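Side-chain contacts in epoxyqueuosine reductase (Streptococcus thermophilus, PDB 5D6S), which is a QueG-family protein that binds cobalamin and two iron-sulfur clusters, with a double 4Fe-4S cluster domain: residues A[33-38]-A[46-51]; A[97-102]-A[130-135]; A[295-300]-A[323-328]; A[374-379]-A[392-397]. All blocks are in the same frame, centred on the assembly; numbering follows the deposited sequence.

Interaction 1. Residues A[33-38]-A[46-51]; sequences EIQKMA and IGFTTA
I46 and F48 of strand 45-50 present their side chains to the flank of helix 30-40, where I34 and Q35 receive most of the contact. I46 does so with both branches. Its CG1 lies anti to the backbone N (chi1 -173°), which sends CD1 forward to I34 CG2 at 3.7 Å, and the same methyl reaches A38 CB at 3.9 Å. I34 and A38 are one helical turn apart, joined by the backbone bond from A38 N to I34 O, so I46 CD1 meets two successive turns. The I34 and I46 side chains cross at roughly a right angle. The other branch of I46, CG2, meets Q35 CG at 4.0 Å.

F48, two residues on and on the same side of the strand, brings the far end of its ring to the helix. I34 CG2 sits at the ring edge, near its plane, 3.8 Å from F48 CZ; that one methyl therefore touches both strand residues. On the Q35 side the extended chain carries NE2 to 3.8 Å from F48 CE1, with amide and ring planes 42° apart. The contacts are carbon to carbon apart from the Q35 amide at the margin, and no hydrogen bond spans the segments.

The axes of helix segment 33-38 and strand segment 46-50 run roughly antiparallel, at 149°, and approach to 9.7 Å; only seven residues separate 33-38 from 46-51. Beyond them, I34 and M37 touch I143 of helix 128-144, while I46 and F48 also pack on I95 of strand 93-100, which neighbours the outermost strand 45-50 in the antiparallel sheet.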
loop_
_atom_site.group_PDB
_atom_site.type_symbol
_atom_site.label_atom_id
_atom_site.label_comp_id
_atom_site.label_asym_id
_atom_site.label_seq_id
_atom_site.Cartn_x
_atom_site.Cartn_y
_atom_site.Cartn_z
ATOM N N GLU A 33 22.638 -10.793 21.711
ATOM C CA GLU A 33 23.510 -9.799 21.063
ATOM C C GLU A 33 22.861 -9.150 19.851
ATOM O O GLU A 33 23.025 -7.954 19.622
ATOM C CB GLU A 33 24.859 -10.417 20.652
ATOM C CG GLU A 33 25.961 -10.276 21.694
ATOM C CD GLU A 33 26.121 -8.844 22.173
ATOM O OE1 GLU A 33 25.985 -7.913 21.336
ATOM O OE2 GLU A 33 26.375 -8.653 23.385
ATOM N N ILE A 34 22.144 -9.957 19.070
ATOM C CA ILE A 34 21.374 -9.481 17.919
ATOM C C ILE A 34 20.328 -8.499 18.410
ATOM O O ILE A 34 20.339 -7.336 18.018
ATOM C CB ILE A 34 20.725 -10.653 17.154
ATOM C CG1 ILE A 34 21.777 -11.336 16.285
ATOM C CG2 ILE A 34 19.588 -10.172 16.273
ATOM C CD1 ILE A 34 21.337 -12.659 15.690
ATOM N N GLN A 35 19.451 -8.964 19.297
ATOM C CA GLN A 35 18.426 -8.109 19.914
ATOM C C GLN A 35 19.009 -6.780 20.400
ATOM O O GLN A 35 18.398 -5.728 20.246
ATOM C CB GLN A 35 17.742 -8.838 21.078
ATOM C CG GLN A 35 16.877 -10.025 20.664
ATOM C CD GLN A 35 16.260 -10.766 21.843
ATOM O OE1 GLN A 35 16.495 -10.423 22.997
ATOM N NE2 GLN A 35 15.467 -11.795 21.550
ATOM N N LYS A 36 20.202 -6.851 20.974
ATOM C CA LYS A 36 20.918 -5.676 21.469
ATOM C C LYS A 36 21.205 -4.676 20.330
ATOM O O LYS A 36 20.920 -3.476 20.465
ATOM C CB LYS A 36 22.195 -6.117 22.241
ATOM C CG LYS A 36 23.400 -5.178 22.210
ATOM C CD LYS A 36 23.166 -3.887 22.982
ATOM C CE LYS A 36 24.179 -2.803 22.608
ATOM N NZ LYS A 36 23.552 -1.445 22.606
ATOM N N MET A 37 21.743 -5.164 19.209
ATOM C CA MET A 37 22.056 -4.284 18.058
ATOM C C MET A 37 20.828 -3.964 17.179
ATOM O O MET A 37 20.833 -2.975 16.438
ATOM C CB MET A 37 23.240 -4.798 17.214
ATOM C CG MET A 37 23.113 -6.195 16.630
ATOM S SD MET A 37 24.708 -6.769 15.998
ATOM C CE MET A 37 24.408 -8.526 15.815
ATOM N N ALA A 38 19.784 -4.784 17.279
ATOM C CA ALA A 38 18.540 -4.502 16.602
ATOM C C ALA A 38 18.032 -3.159 17.094
ATOM O O ALA A 38 17.958 -2.196 16.318
ATOM C CB ALA A 38 17.509 -5.607 16.844
ATOM N N ILE A 46 11.834 -7.598 16.875
ATOM C CA ILE A 46 12.590 -8.640 16.195
ATOM C C ILE A 46 12.156 -9.986 16.709
ATOM O O ILE A 46 11.680 -10.126 17.835
ATOM C CB ILE A 46 14.098 -8.423 16.349
ATOM C CG1 ILE A 46 14.880 -9.409 15.494
ATOM C CG2 ILE A 46 14.512 -8.488 17.816
ATOM C CD1 ILE A 46 16.273 -8.912 15.170
ATOM N N GLY A 47 12.281 -10.973 15.851
ATOM C CA GLY A 47 11.724 -12.289 16.102
ATOM C C GLY A 47 12.611 -13.308 15.415
ATOM O O GLY A 47 13.432 -12.944 14.578
ATOM N N PHE A 48 12.460 -14.578 15.799
ATOM C CA PHE A 48 13.277 -15.654 15.260
ATOM C C PHE A 48 12.388 -16.839 14.993
ATOM O O PHE A 48 11.424 -17.092 15.708
ATOM C CB PHE A 48 14.387 -16.040 16.230
ATOM C CG PHE A 48 15.304 -14.905 16.580
ATOM C CD1 PHE A 48 14.960 -14.015 17.592
ATOM C CD2 PHE A 48 16.491 -14.705 15.881
ATOM C CE1 PHE A 48 15.784 -12.945 17.913
ATOM C CE2 PHE A 48 17.324 -13.636 16.203
ATOM C CZ PHE A 48 16.973 -12.754 17.229
ATOM N N THR A 49 12.698 -17.559 13.932
ATOM C CA THR A 49 11.930 -18.743 13.598
ATOM C C THR A 49 12.787 -19.630 12.721
ATOM O O THR A 49 13.840 -19.225 12.235
ATOM C CB THR A 49 10.604 -18.408 12.901
ATOM O OG1 THR A 49 10.060 -19.597 12.314
ATOM C CG2 THR A 49 10.821 -17.386 11.819
ATOM N N THR A 50 12.336 -20.860 12.551
ATOM C CA THR A 50 13.106 -21.830 11.796
ATOM C C THR A 50 12.977 -21.507 10.318
ATOM O O THR A 50 12.052 -20.803 9.893
ATOM C CB THR A 50 12.622 -23.274 12.047
ATOM O OG1 THR A 50 11.291 -23.431 11.541
ATOM C CG2 THR A 50 12.652 -23.604 13.539
ATOM N N ALA A 51 13.907 -22.046 9.546
ATOM C CA ALA A 51 13.782 -22.094 8.105
ATOM C C ALA A 51 12.877 -23.258 7.673
ATOM O O ALA A 51 13.002 -23.759 6.556
ATOM C CB ALA A 51 15.153 -22.238 7.478
#

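Interaction 2. Residues A[97-102]-A[130-135]; sequences IAVAYP and YVLQDK
V99 lodges between L132 and K135, and its CG2 methyl makes the closest approaches of the contact: 3.6 Å to K135 CD and 3.7 Å to L132 CD1. V99 CG1 stands anti to the backbone N (chi1 177°), which leaves CG2 to face the helix. The V99 and L132 side chains lie alongside one another, pointing opposite ways, and V99 CB is 4.0 Å from L132 CD1. The fit is slacker at I97, whose CD1 stays 4.1 Å from L132 CG.

I97 and V99 share one side of the strand while A98 points from the other, the usual way an antiparallel sheet offers a face to a helix. Here the axes of strand segment 97-100 and helix segment 130-135 cross at 132°, 10.1 Å apart. Strand 93-100 is interior to the sheet, lying between 45-50 and 190-197, and L132 additionally touches Y191 of the latter. The L132 side chain is about 6 Å from the bound cobalamin.

K135 marks the transition to solvent. Only its aliphatic part, CD and CE, lies against V99; beyond that the chain bends at chi4 (47°). On the outer side of the helix, Q133 points away from the strand and is exposed.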
loop_
_atom_site.group_PDB
_atom_site.type_symbol
_atom_site.label_atom_id
_atom_site.label_comp_id
_atom_site.label_asym_id
_atom_site.label_seq_id
_atom_site.Cartn_x
_atom_site.Cartn_y
_atom_site.Cartn_z
ATOM N N ILE A 97 12.113 -8.851 11.012
ATOM C CA ILE A 97 12.142 -7.507 11.612
ATOM C C ILE A 97 10.839 -6.731 11.401
ATOM O O ILE A 97 10.050 -7.047 10.519
ATOM C CB ILE A 97 13.332 -6.658 11.134
ATOM C CG1 ILE A 97 13.248 -6.365 9.652
ATOM C CG2 ILE A 97 14.626 -7.380 11.442
ATOM C CD1 ILE A 97 14.167 -5.228 9.262
ATOM N N ALA A 98 10.615 -5.755 12.273
ATOM C CA ALA A 98 9.470 -4.873 12.195
ATOM C C ALA A 98 9.915 -3.467 12.565
ATOM O O ALA A 98 10.610 -3.284 13.561
ATOM C CB ALA A 98 8.373 -5.334 13.128
ATOM N N VAL A 99 9.564 -2.490 11.731
ATOM C CA VAL A 99 9.863 -1.092 12.018
ATOM C C VAL A 99 8.527 -0.398 12.060
ATOM O O VAL A 99 7.745 -0.494 11.110
ATOM C CB VAL A 99 10.759 -0.446 10.950
ATOM C CG1 VAL A 99 10.990 1.028 11.251
ATOM C CG2 VAL A 99 12.095 -1.164 10.878
ATOM N N ALA A 100 8.257 0.303 13.155
ATOM C CA ALA A 100 6.977 0.967 13.303
ATOM C C ALA A 100 6.973 2.302 12.567
ATOM O O ALA A 100 8.023 2.913 12.393
ATOM C CB ALA A 100 6.659 1.165 14.773
ATOM N N TYR A 101 5.785 2.740 12.144
ATOM C CA TYR A 101 5.611 4.047 11.482
ATOM C C TYR A 101 4.357 4.771 11.978
ATOM O O TYR A 101 3.356 4.132 12.344
ATOM C CB TYR A 101 5.564 3.898 9.952
ATOM C CG TYR A 101 4.408 3.068 9.409
ATOM C CD1 TYR A 101 4.530 1.708 9.247
ATOM C CD2 TYR A 101 3.224 3.656 9.013
ATOM C CE1 TYR A 101 3.498 0.944 8.711
ATOM C CE2 TYR A 101 2.177 2.898 8.489
ATOM C CZ TYR A 101 2.315 1.538 8.334
ATOM O OH TYR A 101 1.293 0.748 7.827
ATOM N N PRO A 102 4.423 6.113 12.033
ATOM C CA PRO A 102 3.285 6.883 12.512
ATOM C C PRO A 102 2.110 6.776 11.564
ATOM O O PRO A 102 2.305 6.766 10.357
ATOM C CB PRO A 102 3.799 8.317 12.532
ATOM C CG PRO A 102 5.005 8.336 11.638
ATOM C CD PRO A 102 5.548 6.951 11.585
ATOM N N TYR A 130 13.651 1.014 1.017
ATOM C CA TYR A 130 15.020 1.456 1.197
ATOM C C TYR A 130 15.403 1.454 2.688
ATOM O O TYR A 130 16.498 1.027 3.053
ATOM C CB TYR A 130 15.289 2.845 0.607
ATOM C CG TYR A 130 16.565 3.366 1.201
ATOM C CD1 TYR A 130 17.800 2.801 0.850
ATOM C CD2 TYR A 130 16.545 4.335 2.211
ATOM C CE1 TYR A 130 18.975 3.233 1.448
ATOM C CE2 TYR A 130 17.715 4.779 2.817
ATOM C CZ TYR A 130 18.926 4.225 2.439
ATOM O OH TYR A 130 20.090 4.651 3.040
ATOM N N VAL A 131 14.510 1.953 3.542
ATOM C CA VAL A 131 14.798 2.066 4.968
ATOM C C VAL A 131 15.151 0.690 5.563
ATOM O O VAL A 131 16.164 0.541 6.246
ATOM C CB VAL A 131 13.631 2.713 5.757
ATOM C CG1 VAL A 131 13.950 2.772 7.242
ATOM C CG2 VAL A 131 13.350 4.124 5.265
ATOM N N LEU A 132 14.312 -0.303 5.297
ATOM C CA LEU A 132 14.506 -1.635 5.859
ATOM C C LEU A 132 15.704 -2.377 5.260
ATOM O O LEU A 132 16.394 -3.073 5.981
ATOM C CB LEU A 132 13.225 -2.483 5.745
ATOM C CG LEU A 132 12.375 -2.354 7.004
ATOM C CD1 LEU A 132 11.905 -0.919 7.191
ATOM C CD2 LEU A 132 11.202 -3.331 7.006
ATOM N N GLN A 133 15.936 -2.254 3.954
ATOM C CA GLN A 133 17.096 -2.893 3.345
ATOM C C GLN A 133 18.354 -2.334 3.965
ATOM O O GLN A 133 19.299 -3.078 4.184
ATOM C CB GLN A 133 17.130 -2.747 1.821
ATOM C CG GLN A 133 16.501 -3.952 1.104
ATOM C CD GLN A 133 15.927 -3.602 -0.270
ATOM O OE1 GLN A 133 14.737 -3.799 -0.550
ATOM N NE2 GLN A 133 16.779 -3.057 -1.131
ATOM N N ASP A 134 18.369 -1.036 4.264
ATOM C CA ASP A 134 19.494 -0.428 4.983
ATOM C C ASP A 134 19.673 -1.052 6.385
ATOM O O ASP A 134 20.783 -1.433 6.766
ATOM C CB ASP A 134 19.304 1.088 5.096
ATOM C CG ASP A 134 20.403 1.765 5.911
ATOM O OD1 ASP A 134 21.530 1.889 5.381
ATOM O OD2 ASP A 134 20.121 2.176 7.071
ATOM N N LYS A 135 18.586 -1.152 7.150
ATOM C CA LYS A 135 18.606 -1.802 8.480
ATOM C C LYS A 135 19.091 -3.278 8.464
ATOM O O LYS A 135 19.943 -3.659 9.259
ATOM C CB LYS A 135 17.225 -1.702 9.142
ATOM C CG LYS A 135 16.958 -0.333 9.758
ATOM C CD LYS A 135 15.544 -0.234 10.301
ATOM C CE LYS A 135 15.345 0.958 11.218
ATOM N NZ LYS A 135 15.901 2.227 10.674
#

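Interaction 3. Residues A[295-300]-A[323-328]; sequences PFLELT and RNAIIA
A325 and L297 meet where the residues from helix 293-296 into the following turn lie against helix 318-331. This is helix packing in the all-helical C-terminal part of the chain, consistent with the HEAT-like region of QueG proteins. The A325 methyl lies between two neighbours: its CB is 4.0 Å from L297 CD2 and 4.0 Å from F296 CD2, the latter approach being oblique to the phenyl ring. That both side chains come close to the helix surface here is consistent with the small size of the alanine.

L297 also reaches the next residue of the helix. Its CD2 comes to 3.9 Å from I326 CG1, with CD1 slightly farther at 4.1 Å from the same carbon, so both ends of the leucine fork address one methylene. The two side chains cross at about a right angle. All these approaches are apolar, and no hydrogen bond joins the segments.

Around this first shell, F296 packs edge-to-face with F308, and I326 touches T356 and A360 of helix 351-364. N324 ND2 bonds to the carbonyls of T242 and I260, tying helix 318-331 to the preceding part of the chain.

Different first torsions bring the two adjacent side chains to the same A325 methyl: F296 CG is anti to the backbone N (chi1 -168°), L297 CG anti to the carbonyl carbon (chi1 -64°). Both belong to a type I beta turn from F296 to L299, whose first carbonyl, F296 O, accepts both Q322 NE2 and, at 3.2 Å, L299 N.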
loop_
_atom_site.group_PDB
_atom_site.type_symbol
_atom_site.label_atom_id
_atom_site.label_comp_id
_atom_site.label_asym_id
_atom_site.label_seq_id
_atom_site.Cartn_x
_atom_site.Cartn_y
_atom_site.Cartn_z
ATOM N N PRO A 295 -2.273 21.270 -8.031
ATOM C CA PRO A 295 -0.829 21.410 -8.289
ATOM C C PRO A 295 -0.203 20.061 -8.589
ATOM O O PRO A 295 0.685 19.967 -9.450
ATOM C CB PRO A 295 -0.272 21.990 -6.983
ATOM C CG PRO A 295 -1.426 22.689 -6.342
ATOM C CD PRO A 295 -2.665 21.906 -6.762
ATOM N N PHE A 296 -0.689 19.019 -7.921
ATOM C CA PHE A 296 -0.262 17.653 -8.242
ATOM C C PHE A 296 -0.507 17.268 -9.708
ATOM O O PHE A 296 0.340 16.635 -10.334
ATOM C CB PHE A 296 -0.974 16.662 -7.363
ATOM C CG PHE A 296 -0.392 15.291 -7.419
ATOM C CD1 PHE A 296 0.819 15.025 -6.816
ATOM C CD2 PHE A 296 -1.054 14.270 -8.086
ATOM C CE1 PHE A 296 1.369 13.766 -6.869
ATOM C CE2 PHE A 296 -0.527 13.001 -8.124
ATOM C CZ PHE A 296 0.685 12.747 -7.508
ATOM N N LEU A 297 -1.651 17.680 -10.252
ATOM C CA LEU A 297 -1.949 17.446 -11.662
ATOM C C LEU A 297 -1.081 18.248 -12.598
ATOM O O LEU A 297 -1.159 18.036 -13.782
ATOM C CB LEU A 297 -3.416 17.736 -11.975
ATOM C CG LEU A 297 -4.447 16.853 -11.282
ATOM C CD1 LEU A 297 -5.859 17.305 -11.589
ATOM C CD2 LEU A 297 -4.273 15.418 -11.707
ATOM N N GLU A 298 -0.278 19.182 -12.100
ATOM C CA GLU A 298 0.641 19.940 -12.969
ATOM C C GLU A 298 1.985 19.243 -13.097
ATOM O O GLU A 298 2.799 19.597 -13.929
ATOM C CB GLU A 298 0.913 21.356 -12.443
ATOM C CG GLU A 298 -0.288 22.269 -12.345
ATOM C CD GLU A 298 -0.985 22.480 -13.675
ATOM O OE1 GLU A 298 -0.304 22.700 -14.703
ATOM O OE2 GLU A 298 -2.240 22.432 -13.670
ATOM N N LEU A 299 2.236 18.239 -12.292
ATOM C CA LEU A 299 3.556 17.626 -12.292
ATOM C C LEU A 299 3.868 16.876 -13.573
ATOM O O LEU A 299 3.007 16.224 -14.149
ATOM C CB LEU A 299 3.693 16.677 -11.104
ATOM C CG LEU A 299 3.677 17.410 -9.755
ATOM C CD1 LEU A 299 3.503 16.450 -8.590
ATOM C CD2 LEU A 299 4.976 18.190 -9.589
ATOM N N THR A 300 5.119 16.985 -13.998
ATOM C CA THR A 300 5.667 16.211 -15.109
ATOM C C THR A 300 6.437 15.029 -14.541
ATOM O O THR A 300 6.606 14.915 -13.340
ATOM C CB THR A 300 6.662 17.057 -15.922
ATOM O OG1 THR A 300 7.744 17.444 -15.066
ATOM C CG2 THR A 300 6.001 18.304 -16.462
ATOM N N ARG A 323 -4.405 10.065 -12.107
ATOM C CA ARG A 323 -5.734 9.517 -12.315
ATOM C C ARG A 323 -6.537 9.615 -11.002
ATOM O O ARG A 323 -7.669 10.063 -10.989
ATOM C CB ARG A 323 -5.680 8.031 -12.795
ATOM C CG ARG A 323 -6.964 7.277 -12.466
ATOM C CD ARG A 323 -7.208 5.961 -13.160
ATOM N NE ARG A 323 -6.586 4.695 -12.696
ATOM C CZ ARG A 323 -5.895 4.460 -11.588
ATOM N NH1 ARG A 323 -5.652 5.373 -10.661
ATOM N NH2 ARG A 323 -5.417 3.251 -11.403
ATOM N N ASN A 324 -5.940 9.121 -9.916
ATOM C CA ASN A 324 -6.600 9.083 -8.624
ATOM C C ASN A 324 -6.945 10.482 -8.127
ATOM O O ASN A 324 -7.993 10.699 -7.527
ATOM C CB ASN A 324 -5.717 8.391 -7.579
ATOM C CG ASN A 324 -5.444 6.947 -7.922
ATOM O OD1 ASN A 324 -6.158 6.349 -8.721
ATOM N ND2 ASN A 324 -4.423 6.371 -7.315
ATOM N N ALA A 325 -6.071 11.428 -8.413
ATOM C CA ALA A 325 -6.277 12.791 -7.996
ATOM C C ALA A 325 -7.467 13.376 -8.711
ATOM O O ALA A 325 -8.248 14.130 -8.113
ATOM C CB ALA A 325 -5.014 13.623 -8.253
ATOM N N ILE A 326 -7.617 13.052 -9.996
ATOM C CA ILE A 326 -8.812 13.482 -10.751
ATOM C C ILE A 326 -10.042 12.903 -10.084
ATOM O O ILE A 326 -11.057 13.583 -9.903
ATOM C CB ILE A 326 -8.747 13.059 -12.210
ATOM C CG1 ILE A 326 -7.690 13.895 -12.926
ATOM C CG2 ILE A 326 -10.095 13.259 -12.878
ATOM C CD1 ILE A 326 -7.217 13.260 -14.202
ATOM N N ILE A 327 -9.931 11.659 -9.653
ATOM C CA ILE A 327 -11.039 11.039 -8.977
ATOM C C ILE A 327 -11.352 11.750 -7.659
ATOM O O ILE A 327 -12.528 11.931 -7.310
ATOM C CB ILE A 327 -10.795 9.555 -8.777
ATOM C CG1 ILE A 327 -10.808 8.864 -10.151
ATOM C CG2 ILE A 327 -11.873 8.956 -7.889
ATOM C CD1 ILE A 327 -10.224 7.459 -10.171
ATOM N N ALA A 328 -10.320 12.111 -6.915
ATOM C CA ALA A 328 -10.512 12.799 -5.641
ATOM C C ALA A 328 -11.231 14.108 -5.888
ATOM O O ALA A 328 -12.249 14.401 -5.252
ATOM C CB ALA A 328 -9.167 13.068 -4.976
#

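Interaction 4. Residues A[374-379]-A[392-397]; sequences DYMRGL and LVCAKW
This is a buried, apolar contact between two helices close to the C-terminus, in which M376 of helix 370-377 packs against V393, C394 and W397 at the end of helix 384-396. All four side-chain atoms of M376 take part. With CG anti to the backbone N (chi1 -174°) and bends at chi2 and chi3, the chain curls round so that CE meets V393 CG1 at 3.8 Å and W397 CZ3 at 3.8 Å. Nearer the backbone, M376 CB also lies 3.8 Å from W397 CZ3, approaching obliquely. C394 is more loosely engaged, its SG 4.3 Å from M376 CG.

Two of the partners also pack on each other. V393 CG1 stands 3.7 Å above the W397 ring plane, over its centre, in a CH-pi arrangement, and the bond from W397 N to V393 O links the same two residues through the backbone. The M376 carbonyl meanwhile accepts W390 NE1, a polar tie alongside the apolar patch.

Charge is kept to the outside of helix 370-377. R377 NH1 forms a salt bridge with D374 OD1 (2.6 Å, 159° at the hydrogen), with the guanidinium meeting the carboxylate from above its plane.

The helices run roughly antiparallel and are joined by a short connection, a helical hairpin, consistent with the HEAT-like C-terminal region of QueG proteins.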
loop_
_atom_site.group_PDB
_atom_site.type_symbol
_atom_site.label_atom_id
_atom_site.label_comp_id
_atom_site.label_asym_id
_atom_site.label_seq_id
_atom_site.Cartn_x
_atom_site.Cartn_y
_atom_site.Cartn_z
ATOM N N ASP A 374 -23.302 21.944 -24.566
ATOM C CA ASP A 374 -22.700 22.053 -25.898
ATOM C C ASP A 374 -21.224 21.585 -25.884
ATOM O O ASP A 374 -20.771 20.930 -26.826
ATOM C CB ASP A 374 -22.827 23.482 -26.463
ATOM C CG ASP A 374 -24.297 23.908 -26.725
ATOM O OD1 ASP A 374 -25.235 23.144 -26.379
ATOM O OD2 ASP A 374 -24.509 25.024 -27.280
ATOM N N TYR A 375 -20.477 21.911 -24.822
ATOM C CA TYR A 375 -19.064 21.480 -24.716
ATOM C C TYR A 375 -19.025 19.977 -24.801
ATOM O O TYR A 375 -18.266 19.412 -25.586
ATOM C CB TYR A 375 -18.422 21.933 -23.392
ATOM C CG TYR A 375 -17.087 21.272 -23.103
ATOM C CD1 TYR A 375 -15.970 21.574 -23.862
ATOM C CD2 TYR A 375 -16.941 20.319 -22.099
ATOM C CE1 TYR A 375 -14.735 20.958 -23.646
ATOM C CE2 TYR A 375 -15.698 19.703 -21.859
ATOM C CZ TYR A 375 -14.599 20.034 -22.639
ATOM O OH TYR A 375 -13.333 19.464 -22.437
ATOM N N MET A 376 -19.834 19.344 -23.949
ATOM C CA MET A 376 -19.832 17.883 -23.778
ATOM C C MET A 376 -20.342 17.211 -25.026
ATOM O O MET A 376 -19.715 16.297 -25.530
ATOM C CB MET A 376 -20.692 17.496 -22.555
ATOM C CG MET A 376 -20.688 16.034 -22.157
ATOM S SD MET A 376 -19.089 15.362 -21.704
ATOM C CE MET A 376 -18.752 16.291 -20.195
ATOM N N ARG A 377 -21.475 17.692 -25.539
ATOM C CA ARG A 377 -22.036 17.169 -26.783
ATOM C C ARG A 377 -20.968 17.176 -27.875
ATOM O O ARG A 377 -20.905 16.271 -28.706
ATOM C CB ARG A 377 -23.265 18.000 -27.229
ATOM C CG ARG A 377 -24.075 17.409 -28.388
ATOM C CD ARG A 377 -25.277 18.281 -28.790
ATOM N NE ARG A 377 -26.138 18.666 -27.650
ATOM C CZ ARG A 377 -26.236 19.892 -27.125
ATOM N NH1 ARG A 377 -25.541 20.908 -27.631
ATOM N NH2 ARG A 377 -27.044 20.112 -26.086
ATOM N N GLY A 378 -20.143 18.212 -27.860
ATOM C CA GLY A 378 -19.162 18.473 -28.919
ATOM C C GLY A 378 -17.798 17.786 -28.843
ATOM O O GLY A 378 -16.988 17.929 -29.755
ATOM N N LEU A 379 -17.544 17.025 -27.784
ATOM C CA LEU A 379 -16.381 16.145 -27.751
ATOM C C LEU A 379 -16.711 14.981 -28.640
ATOM O O LEU A 379 -17.873 14.582 -28.727
ATOM C CB LEU A 379 -16.140 15.590 -26.348
ATOM C CG LEU A 379 -15.982 16.558 -25.178
ATOM C CD1 LEU A 379 -15.916 15.804 -23.860
ATOM C CD2 LEU A 379 -14.749 17.411 -25.352
ATOM N N LEU A 392 -21.858 7.804 -20.997
ATOM C CA LEU A 392 -22.520 7.824 -19.699
ATOM C C LEU A 392 -22.869 9.228 -19.243
ATOM O O LEU A 392 -23.931 9.433 -18.659
ATOM C CB LEU A 392 -21.653 7.136 -18.631
ATOM C CG LEU A 392 -21.739 5.605 -18.635
ATOM C CD1 LEU A 392 -20.537 4.966 -17.951
ATOM C CD2 LEU A 392 -23.022 5.140 -17.969
ATOM N N VAL A 393 -21.966 10.189 -19.450
ATOM C CA VAL A 393 -22.238 11.571 -19.019
ATOM C C VAL A 393 -23.356 12.114 -19.880
ATOM O O VAL A 393 -24.342 12.610 -19.384
ATOM C CB VAL A 393 -20.989 12.474 -19.090
ATOM C CG1 VAL A 393 -21.382 13.911 -18.895
ATOM C CG2 VAL A 393 -19.972 12.071 -18.025
ATOM N N CYS A 394 -23.202 11.979 -21.187
ATOM C CA CYS A 394 -24.260 12.313 -22.086
ATOM C C CYS A 394 -25.607 11.762 -21.594
ATOM O O CYS A 394 -26.565 12.511 -21.418
ATOM C CB CYS A 394 -23.918 11.828 -23.480
ATOM S SG CYS A 394 -22.657 12.860 -24.275
ATOM N N ALA A 395 -25.687 10.468 -21.338
ATOM C CA ALA A 395 -26.947 9.871 -20.893
ATOM C C ALA A 395 -27.449 10.495 -19.603
ATOM O O ALA A 395 -28.644 10.736 -19.441
ATOM C CB ALA A 395 -26.801 8.373 -20.707
ATOM N N LYS A 396 -26.540 10.722 -18.670
ATOM C CA LYS A 396 -26.881 11.357 -17.402
ATOM C C LYS A 396 -27.410 12.793 -17.613
ATOM O O LYS A 396 -28.202 13.281 -16.838
ATOM C CB LYS A 396 -25.644 11.349 -16.513
ATOM C CG LYS A 396 -25.749 12.131 -15.223
ATOM C CD LYS A 396 -24.459 11.964 -14.442
ATOM C CE LYS A 396 -24.549 12.627 -13.081
ATOM N NZ LYS A 396 -23.479 12.083 -12.208
ATOM N N TRP A 397 -26.926 13.472 -18.647
ATOM C CA TRP A 397 -27.303 14.853 -18.909
ATOM C C TRP A 397 -28.342 14.936 -20.003
ATOM O O TRP A 397 -28.591 16.004 -20.548
ATOM C CB TRP A 397 -26.067 15.682 -19.298
ATOM C CG TRP A 397 -25.110 15.974 -18.169
ATOM C CD1 TRP A 397 -25.256 15.647 -16.875
ATOM C CD2 TRP A 397 -23.883 16.708 -18.267
ATOM N NE1 TRP A 397 -24.189 16.120 -16.136
ATOM C CE2 TRP A 397 -23.333 16.779 -16.975
ATOM C CE3 TRP A 397 -23.215 17.333 -19.316
ATOM C CZ2 TRP A 397 -22.117 17.406 -16.709
ATOM C CZ3 TRP A 397 -22.019 17.973 -19.054
ATOM C CH2 TRP A 397 -21.479 17.999 -17.758
#

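How the interactions relate
Interactions 1 and 2 serve the same antiparallel sheet. Their strands, 45-50 and 93-100, are neighbours, and the contacts lie about 15 Å apart between centres, with nearest atoms about 4 Å apart. Each lays a helix on strand residues, but interaction 2 is nearer the cobalamin. Interactions 3 and 4 involve helices and turns alone, about 23 Å apart between centres, with interaction 4 farthest out, about 35 Å from the chain's centre. None of the four is crossed by a hydrogen bond. Every touching residue of 3 and 4 is buried, whereas 1 and 2 each grade into partly exposed residues, namely Q35 and I46, and K135. Sulfur-bearing and indole side chains take part only in interaction 4.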